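Local coordinates for probable outer membrane protein (Pseudomonas aeruginosa, PDB 3DWO) that probably transports long-chain fatty acids or similar hydrophobic compounds across the outer membrane, as a beta-barrel channel of the FadL family, at residues A[58-72]-A[124-136]. Sequence-based numbering, arbitrary orientation.
Sequences YNGDAYDYQGNPMTG and STWDPNWKGRDFA
Trp130 presents the edge of its six-membered ring to the face of Tyr58 in a T-shaped stack, with the planes at 82° and CZ3 3.8 Å from Tyr58 CD1. Trp126 lies against one face of Trp130, and its own CZ3 packs 3.6 Å from Tyr58 CB. With CG anti to the backbone N (chi1 178°), the Tyr58 ring turns a face to the Trp130 edge, and its hydroxyl donates to Asp61 O. Alongside, Ala62 CB presses on Lys131 O at 3.1 Å.

A second tight site surrounds Arg133. Its guanidinium grips Thr71 O end-on, in its own plane, through NH2 (2.6 Å) and NH1, while NH1 also reaches Trp130 O. Met70 CE covers one guanidinium face and touches Asp134 OD2; Asn176 binds the other carboxylate oxygen. In this antiparallel beta barrel of the FadL family, the contact joins the end of strand 44-63 and the loop after it to the loop that follows strand 110-125.

The solvent side begins at the end of Lys131. Bent at chi3 (68°), its chain passes Ala62 and brings NZ to Gly60 O at 2.9 Å, nearly along the C=O axis. A water accepts from NZ and donates to OD1 of the exposed Asp61, bridging charges 4.8 Å apart.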
loop_
_atom_site.group_PDB
_atom_site.type_symbol
_atom_site.label_atom_id
_atom_site.label_comp_id
_atom_site.label_asym_id
_atom_site.label_seq_id
_atom_site.Cartn_x
_atom_site.Cartn_y
_atom_site.Cartn_z
ATOM N N TYR A 58 -11.824 6.847 -13.172
ATOM C CA TYR A 58 -12.929 7.509 -12.505
ATOM C C TYR A 58 -13.984 7.850 -13.533
ATOM O O TYR A 58 -13.669 8.190 -14.669
ATOM C CB TYR A 58 -12.452 8.798 -11.840
ATOM C CG TYR A 58 -13.541 9.601 -11.154
ATOM C CD1 TYR A 58 -14.148 10.693 -11.785
ATOM C CD2 TYR A 58 -13.947 9.286 -9.857
ATOM C CE1 TYR A 58 -15.135 11.458 -11.127
ATOM C CE2 TYR A 58 -14.928 10.036 -9.200
ATOM C CZ TYR A 58 -15.515 11.118 -9.835
ATOM O OH TYR A 58 -16.473 11.846 -9.157
ATOM N N ASN A 59 -15.238 7.752 -13.123
ATOM C CA ASN A 59 -16.353 8.089 -13.986
ATOM C C ASN A 59 -17.327 8.786 -13.038
ATOM O O ASN A 59 -17.776 8.193 -12.063
ATOM C CB ASN A 59 -16.983 6.822 -14.573
ATOM C CG ASN A 59 -17.696 7.082 -15.885
ATOM O OD1 ASN A 59 -17.062 7.214 -16.939
ATOM N ND2 ASN A 59 -19.021 7.172 -15.830
ATOM N N GLY A 60 -17.638 10.046 -13.310
ATOM C CA GLY A 60 -18.541 10.756 -12.432
ATOM C C GLY A 60 -18.438 12.265 -12.507
ATOM O O GLY A 60 -17.922 12.825 -13.472
ATOM N N ASP A 61 -18.925 12.918 -11.459
ATOM C CA ASP A 61 -18.952 14.370 -11.391
ATOM C C ASP A 61 -18.129 14.920 -10.238
ATOM O O ASP A 61 -17.699 14.181 -9.353
ATOM C CB ASP A 61 -20.399 14.855 -11.221
ATOM C CG ASP A 61 -21.355 14.207 -12.211
ATOM O OD1 ASP A 61 -21.031 14.195 -13.420
ATOM O OD2 ASP A 61 -22.430 13.721 -11.777
ATOM N N ALA A 62 -17.938 16.236 -10.268
ATOM C CA ALA A 62 -17.206 16.970 -9.246
ATOM C C ALA A 62 -17.859 18.347 -9.192
ATOM O O ALA A 62 -18.265 18.887 -10.229
ATOM C CB ALA A 62 -15.733 17.091 -9.622
ATOM N N TYR A 63 -17.969 18.904 -7.988
ATOM C CA TYR A 63 -18.593 20.210 -7.798
ATOM C C TYR A 63 -17.750 21.126 -6.927
ATOM O O TYR A 63 -16.968 20.654 -6.109
ATOM C CB TYR A 63 -19.963 20.052 -7.129
ATOM C CG TYR A 63 -20.912 19.122 -7.851
ATOM C CD1 TYR A 63 -20.862 17.739 -7.647
ATOM C CD2 TYR A 63 -21.865 19.627 -8.735
ATOM C CE1 TYR A 63 -21.751 16.877 -8.308
ATOM C CE2 TYR A 63 -22.753 18.778 -9.402
ATOM C CZ TYR A 63 -22.691 17.411 -9.183
ATOM O OH TYR A 63 -23.575 16.590 -9.843
ATOM N N ASP A 64 -17.912 22.437 -7.107
ATOM C CA ASP A 64 -17.189 23.391 -6.284
ATOM C C ASP A 64 -18.041 23.598 -5.036
ATOM O O ASP A 64 -19.118 23.005 -4.904
ATOM C CB ASP A 64 -16.955 24.726 -7.013
ATOM C CG ASP A 64 -18.244 25.410 -7.450
ATOM O OD1 ASP A 64 -19.312 25.204 -6.826
ATOM O OD2 ASP A 64 -18.179 26.183 -8.426
ATOM N N TYR A 65 -17.570 24.437 -4.126
ATOM C CA TYR A 65 -18.287 24.673 -2.876
ATOM C C TYR A 65 -19.682 25.275 -3.040
ATOM O O TYR A 65 -20.480 25.243 -2.106
ATOM C CB TYR A 65 -17.438 25.557 -1.948
ATOM C CG TYR A 65 -17.492 27.042 -2.253
ATOM C CD1 TYR A 65 -18.413 27.874 -1.609
ATOM C CD2 TYR A 65 -16.626 27.615 -3.178
ATOM C CE1 TYR A 65 -18.466 29.238 -1.883
ATOM C CE2 TYR A 65 -16.670 28.975 -3.459
ATOM C CZ TYR A 65 -17.589 29.781 -2.811
ATOM O OH TYR A 65 -17.624 31.133 -3.091
ATOM N N GLN A 66 -19.981 25.823 -4.214
ATOM C CA GLN A 66 -21.297 26.419 -4.446
ATOM C C GLN A 66 -22.258 25.490 -5.177
ATOM O O GLN A 66 -23.361 25.897 -5.527
ATOM C CB GLN A 66 -21.170 27.721 -5.238
ATOM C CG GLN A 66 -20.442 28.820 -4.497
ATOM C CD GLN A 66 -20.376 30.117 -5.280
ATOM O OE1 GLN A 66 -19.743 30.195 -6.330
ATOM N NE2 GLN A 66 -21.036 31.143 -4.769
ATOM N N GLY A 67 -21.838 24.249 -5.409
ATOM C CA GLY A 67 -22.694 23.302 -6.102
ATOM C C GLY A 67 -22.572 23.357 -7.619
ATOM O O GLY A 67 -23.291 22.655 -8.331
ATOM N N ASN A 68 -21.665 24.186 -8.128
ATOM C CA ASN A 68 -21.488 24.284 -9.567
ATOM C C ASN A 68 -20.586 23.174 -10.079
ATOM O O ASN A 68 -19.669 22.733 -9.389
ATOM C CB ASN A 68 -20.853 25.625 -9.961
ATOM C CG ASN A 68 -21.688 26.820 -9.533
ATOM O OD1 ASN A 68 -22.899 26.857 -9.749
ATOM N ND2 ASN A 68 -21.036 27.811 -8.932
ATOM N N PRO A 69 -20.853 22.683 -11.292
ATOM C CA PRO A 69 -19.986 21.627 -11.812
ATOM C C PRO A 69 -18.581 22.236 -11.880
ATOM O O PRO A 69 -18.426 23.427 -12.183
ATOM C CB PRO A 69 -20.559 21.366 -13.204
ATOM C CG PRO A 69 -22.026 21.664 -13.023
ATOM C CD PRO A 69 -22.003 22.920 -12.187
ATOM N N MET A 70 -17.564 21.444 -11.574
ATOM C CA MET A 70 -16.203 21.954 -11.631
ATOM C C MET A 70 -15.849 22.243 -13.081
ATOM O O MET A 70 -16.376 21.604 -13.991
ATOM C CB MET A 70 -15.223 20.917 -11.081
ATOM C CG MET A 70 -15.202 20.788 -9.564
ATOM S SD MET A 70 -14.581 22.289 -8.806
ATOM C CE MET A 70 -12.910 22.347 -9.493
ATOM N N THR A 71 -14.962 23.211 -13.286
ATOM C CA THR A 71 -14.485 23.575 -14.614
ATOM C C THR A 71 -12.965 23.377 -14.598
ATOM O O THR A 71 -12.401 22.952 -13.588
ATOM C CB THR A 71 -14.775 25.057 -14.944
ATOM O OG1 THR A 71 -13.954 25.891 -14.118
ATOM C CG2 THR A 71 -16.249 25.388 -14.694
ATOM N N GLY A 72 -12.305 23.690 -15.707
ATOM C CA GLY A 72 -10.863 23.535 -15.773
ATOM C C GLY A 72 -10.116 24.786 -15.353
ATOM O O GLY A 72 -8.891 24.845 -15.448
ATOM N N SER A 124 -1.119 6.643 -7.779
ATOM C CA SER A 124 -2.230 7.081 -8.597
ATOM C C SER A 124 -1.868 8.475 -9.077
ATOM O O SER A 124 -1.487 9.329 -8.282
ATOM C CB SER A 124 -3.557 7.081 -7.800
ATOM O OG SER A 124 -3.505 7.900 -6.640
ATOM N N THR A 125 -1.956 8.693 -10.387
ATOM C CA THR A 125 -1.629 9.990 -10.962
ATOM C C THR A 125 -2.733 10.437 -11.912
ATOM O O THR A 125 -2.869 9.911 -13.015
ATOM C CB THR A 125 -0.272 9.945 -11.722
ATOM O OG1 THR A 125 -0.326 8.970 -12.772
ATOM C CG2 THR A 125 0.855 9.582 -10.772
ATOM N N TRP A 126 -3.526 11.407 -11.475
ATOM C CA TRP A 126 -4.619 11.913 -12.292
ATOM C C TRP A 126 -4.142 13.119 -13.084
ATOM O O TRP A 126 -3.256 13.853 -12.637
ATOM C CB TRP A 126 -5.803 12.331 -11.417
ATOM C CG TRP A 126 -6.269 11.254 -10.479
ATOM C CD1 TRP A 126 -5.837 11.026 -9.199
ATOM C CD2 TRP A 126 -7.220 10.223 -10.772
ATOM N NE1 TRP A 126 -6.464 9.913 -8.679
ATOM C CE2 TRP A 126 -7.315 9.401 -9.625
ATOM C CE3 TRP A 126 -7.999 9.912 -11.897
ATOM C CZ2 TRP A 126 -8.161 8.285 -9.569
ATOM C CZ3 TRP A 126 -8.844 8.796 -11.843
ATOM C CH2 TRP A 126 -8.915 7.997 -10.685
ATOM N N ASP A 127 -4.723 13.317 -14.261
ATOM C CA ASP A 127 -4.362 14.454 -15.091
ATOM C C ASP A 127 -4.498 15.686 -14.192
ATOM O O ASP A 127 -5.516 15.866 -13.534
ATOM C CB ASP A 127 -5.304 14.543 -16.291
ATOM C CG ASP A 127 -4.965 15.696 -17.207
ATOM O OD1 ASP A 127 -5.360 16.846 -16.908
ATOM O OD2 ASP A 127 -4.285 15.448 -18.226
ATOM N N PRO A 128 -3.471 16.546 -14.157
ATOM C CA PRO A 128 -3.418 17.772 -13.345
ATOM C C PRO A 128 -4.616 18.703 -13.415
ATOM O O PRO A 128 -4.931 19.386 -12.448
ATOM C CB PRO A 128 -2.143 18.455 -13.833
ATOM C CG PRO A 128 -1.285 17.296 -14.232
ATOM C CD PRO A 128 -2.259 16.432 -14.988
ATOM N N ASN A 129 -5.285 18.744 -14.559
ATOM C CA ASN A 129 -6.424 19.629 -14.684
ATOM C C ASN A 129 -7.768 18.912 -14.656
ATOM O O ASN A 129 -8.774 19.472 -15.093
ATOM C CB ASN A 129 -6.301 20.461 -15.963
ATOM C CG ASN A 129 -6.799 21.876 -15.773
ATOM O OD1 ASN A 129 -6.311 22.605 -14.897
ATOM N ND2 ASN A 129 -7.783 22.276 -16.575
ATOM N N TRP A 130 -7.795 17.690 -14.123
ATOM C CA TRP A 130 -9.044 16.939 -14.069
ATOM C C TRP A 130 -10.031 17.528 -13.057
ATOM O O TRP A 130 -9.654 18.296 -12.175
ATOM C CB TRP A 130 -8.781 15.444 -13.787
ATOM C CG TRP A 130 -8.569 15.052 -12.348
ATOM C CD1 TRP A 130 -7.577 15.485 -11.505
ATOM C CD2 TRP A 130 -9.330 14.090 -11.606
ATOM N NE1 TRP A 130 -7.675 14.847 -10.293
ATOM C CE2 TRP A 130 -8.741 13.986 -10.327
ATOM C CE3 TRP A 130 -10.454 13.304 -11.901
ATOM C CZ2 TRP A 130 -9.238 13.124 -9.338
ATOM C CZ3 TRP A 130 -10.949 12.448 -10.918
ATOM C CH2 TRP A 130 -10.339 12.367 -9.650
ATOM N N LYS A 131 -11.299 17.161 -13.207
ATOM C CA LYS A 131 -12.376 17.669 -12.366
ATOM C C LYS A 131 -12.217 17.405 -10.872
ATOM O O LYS A 131 -12.831 18.085 -10.054
ATOM C CB LYS A 131 -13.711 17.099 -12.837
ATOM C CG LYS A 131 -13.877 15.602 -12.588
ATOM C CD LYS A 131 -15.228 15.104 -13.123
ATOM C CE LYS A 131 -15.280 15.150 -14.647
ATOM N NZ LYS A 131 -16.597 14.700 -15.180
ATOM N N GLY A 132 -11.418 16.407 -10.522
ATOM C CA GLY A 132 -11.201 16.105 -9.118
ATOM C C GLY A 132 -9.863 16.610 -8.602
ATOM O O GLY A 132 -9.396 16.156 -7.559
ATOM N N ARG A 133 -9.248 17.559 -9.307
ATOM C CA ARG A 133 -7.937 18.079 -8.900
ATOM C C ARG A 133 -7.883 18.703 -7.503
ATOM O O ARG A 133 -6.807 18.758 -6.894
ATOM C CB ARG A 133 -7.404 19.081 -9.942
ATOM C CG ARG A 133 -8.245 20.337 -10.138
ATOM C CD ARG A 133 -7.662 21.210 -11.245
ATOM N NE ARG A 133 -8.455 22.413 -11.502
ATOM C CZ ARG A 133 -9.650 22.412 -12.087
ATOM N NH1 ARG A 133 -10.199 21.270 -12.482
ATOM N NH2 ARG A 133 -10.300 23.555 -12.268
ATOM N N ASP A 134 -9.019 19.173 -6.988
ATOM C CA ASP A 134 -9.034 19.763 -5.644
ATOM C C ASP A 134 -8.901 18.677 -4.573
ATOM O O ASP A 134 -8.715 18.980 -3.400
ATOM C CB ASP A 134 -10.332 20.538 -5.370
ATOM C CG ASP A 134 -10.432 21.850 -6.153
ATOM O OD1 ASP A 134 -9.436 22.284 -6.774
ATOM O OD2 ASP A 134 -11.532 22.455 -6.136
ATOM N N PHE A 135 -9.009 17.418 -4.979
ATOM C CA PHE A 135 -8.913 16.300 -4.044
ATOM C C PHE A 135 -7.634 15.505 -4.208
ATOM O O PHE A 135 -7.113 14.957 -3.233
ATOM C CB PHE A 135 -10.101 15.346 -4.214
ATOM C CG PHE A 135 -11.428 15.966 -3.876
ATOM C CD1 PHE A 135 -12.090 16.768 -4.796
ATOM C CD2 PHE A 135 -12.001 15.764 -2.626
ATOM C CE1 PHE A 135 -13.313 17.365 -4.476
ATOM C CE2 PHE A 135 -13.220 16.354 -2.294
ATOM C CZ PHE A 135 -13.876 17.157 -3.224
ATOM N N ALA A 136 -7.133 15.429 -5.437
ATOM C CA ALA A 136 -5.912 14.686 -5.688
ATOM C C ALA A 136 -5.406 14.809 -7.110
ATOM O O ALA A 136 -6.183 14.935 -8.065
ATOM C CB ALA A 136 -6.124 13.214 -5.364
HETATM O O HOH W 1 -19.137 15.647 -14.996
HETATM O O HOH W 2 -13.794 20.483 -5.910
#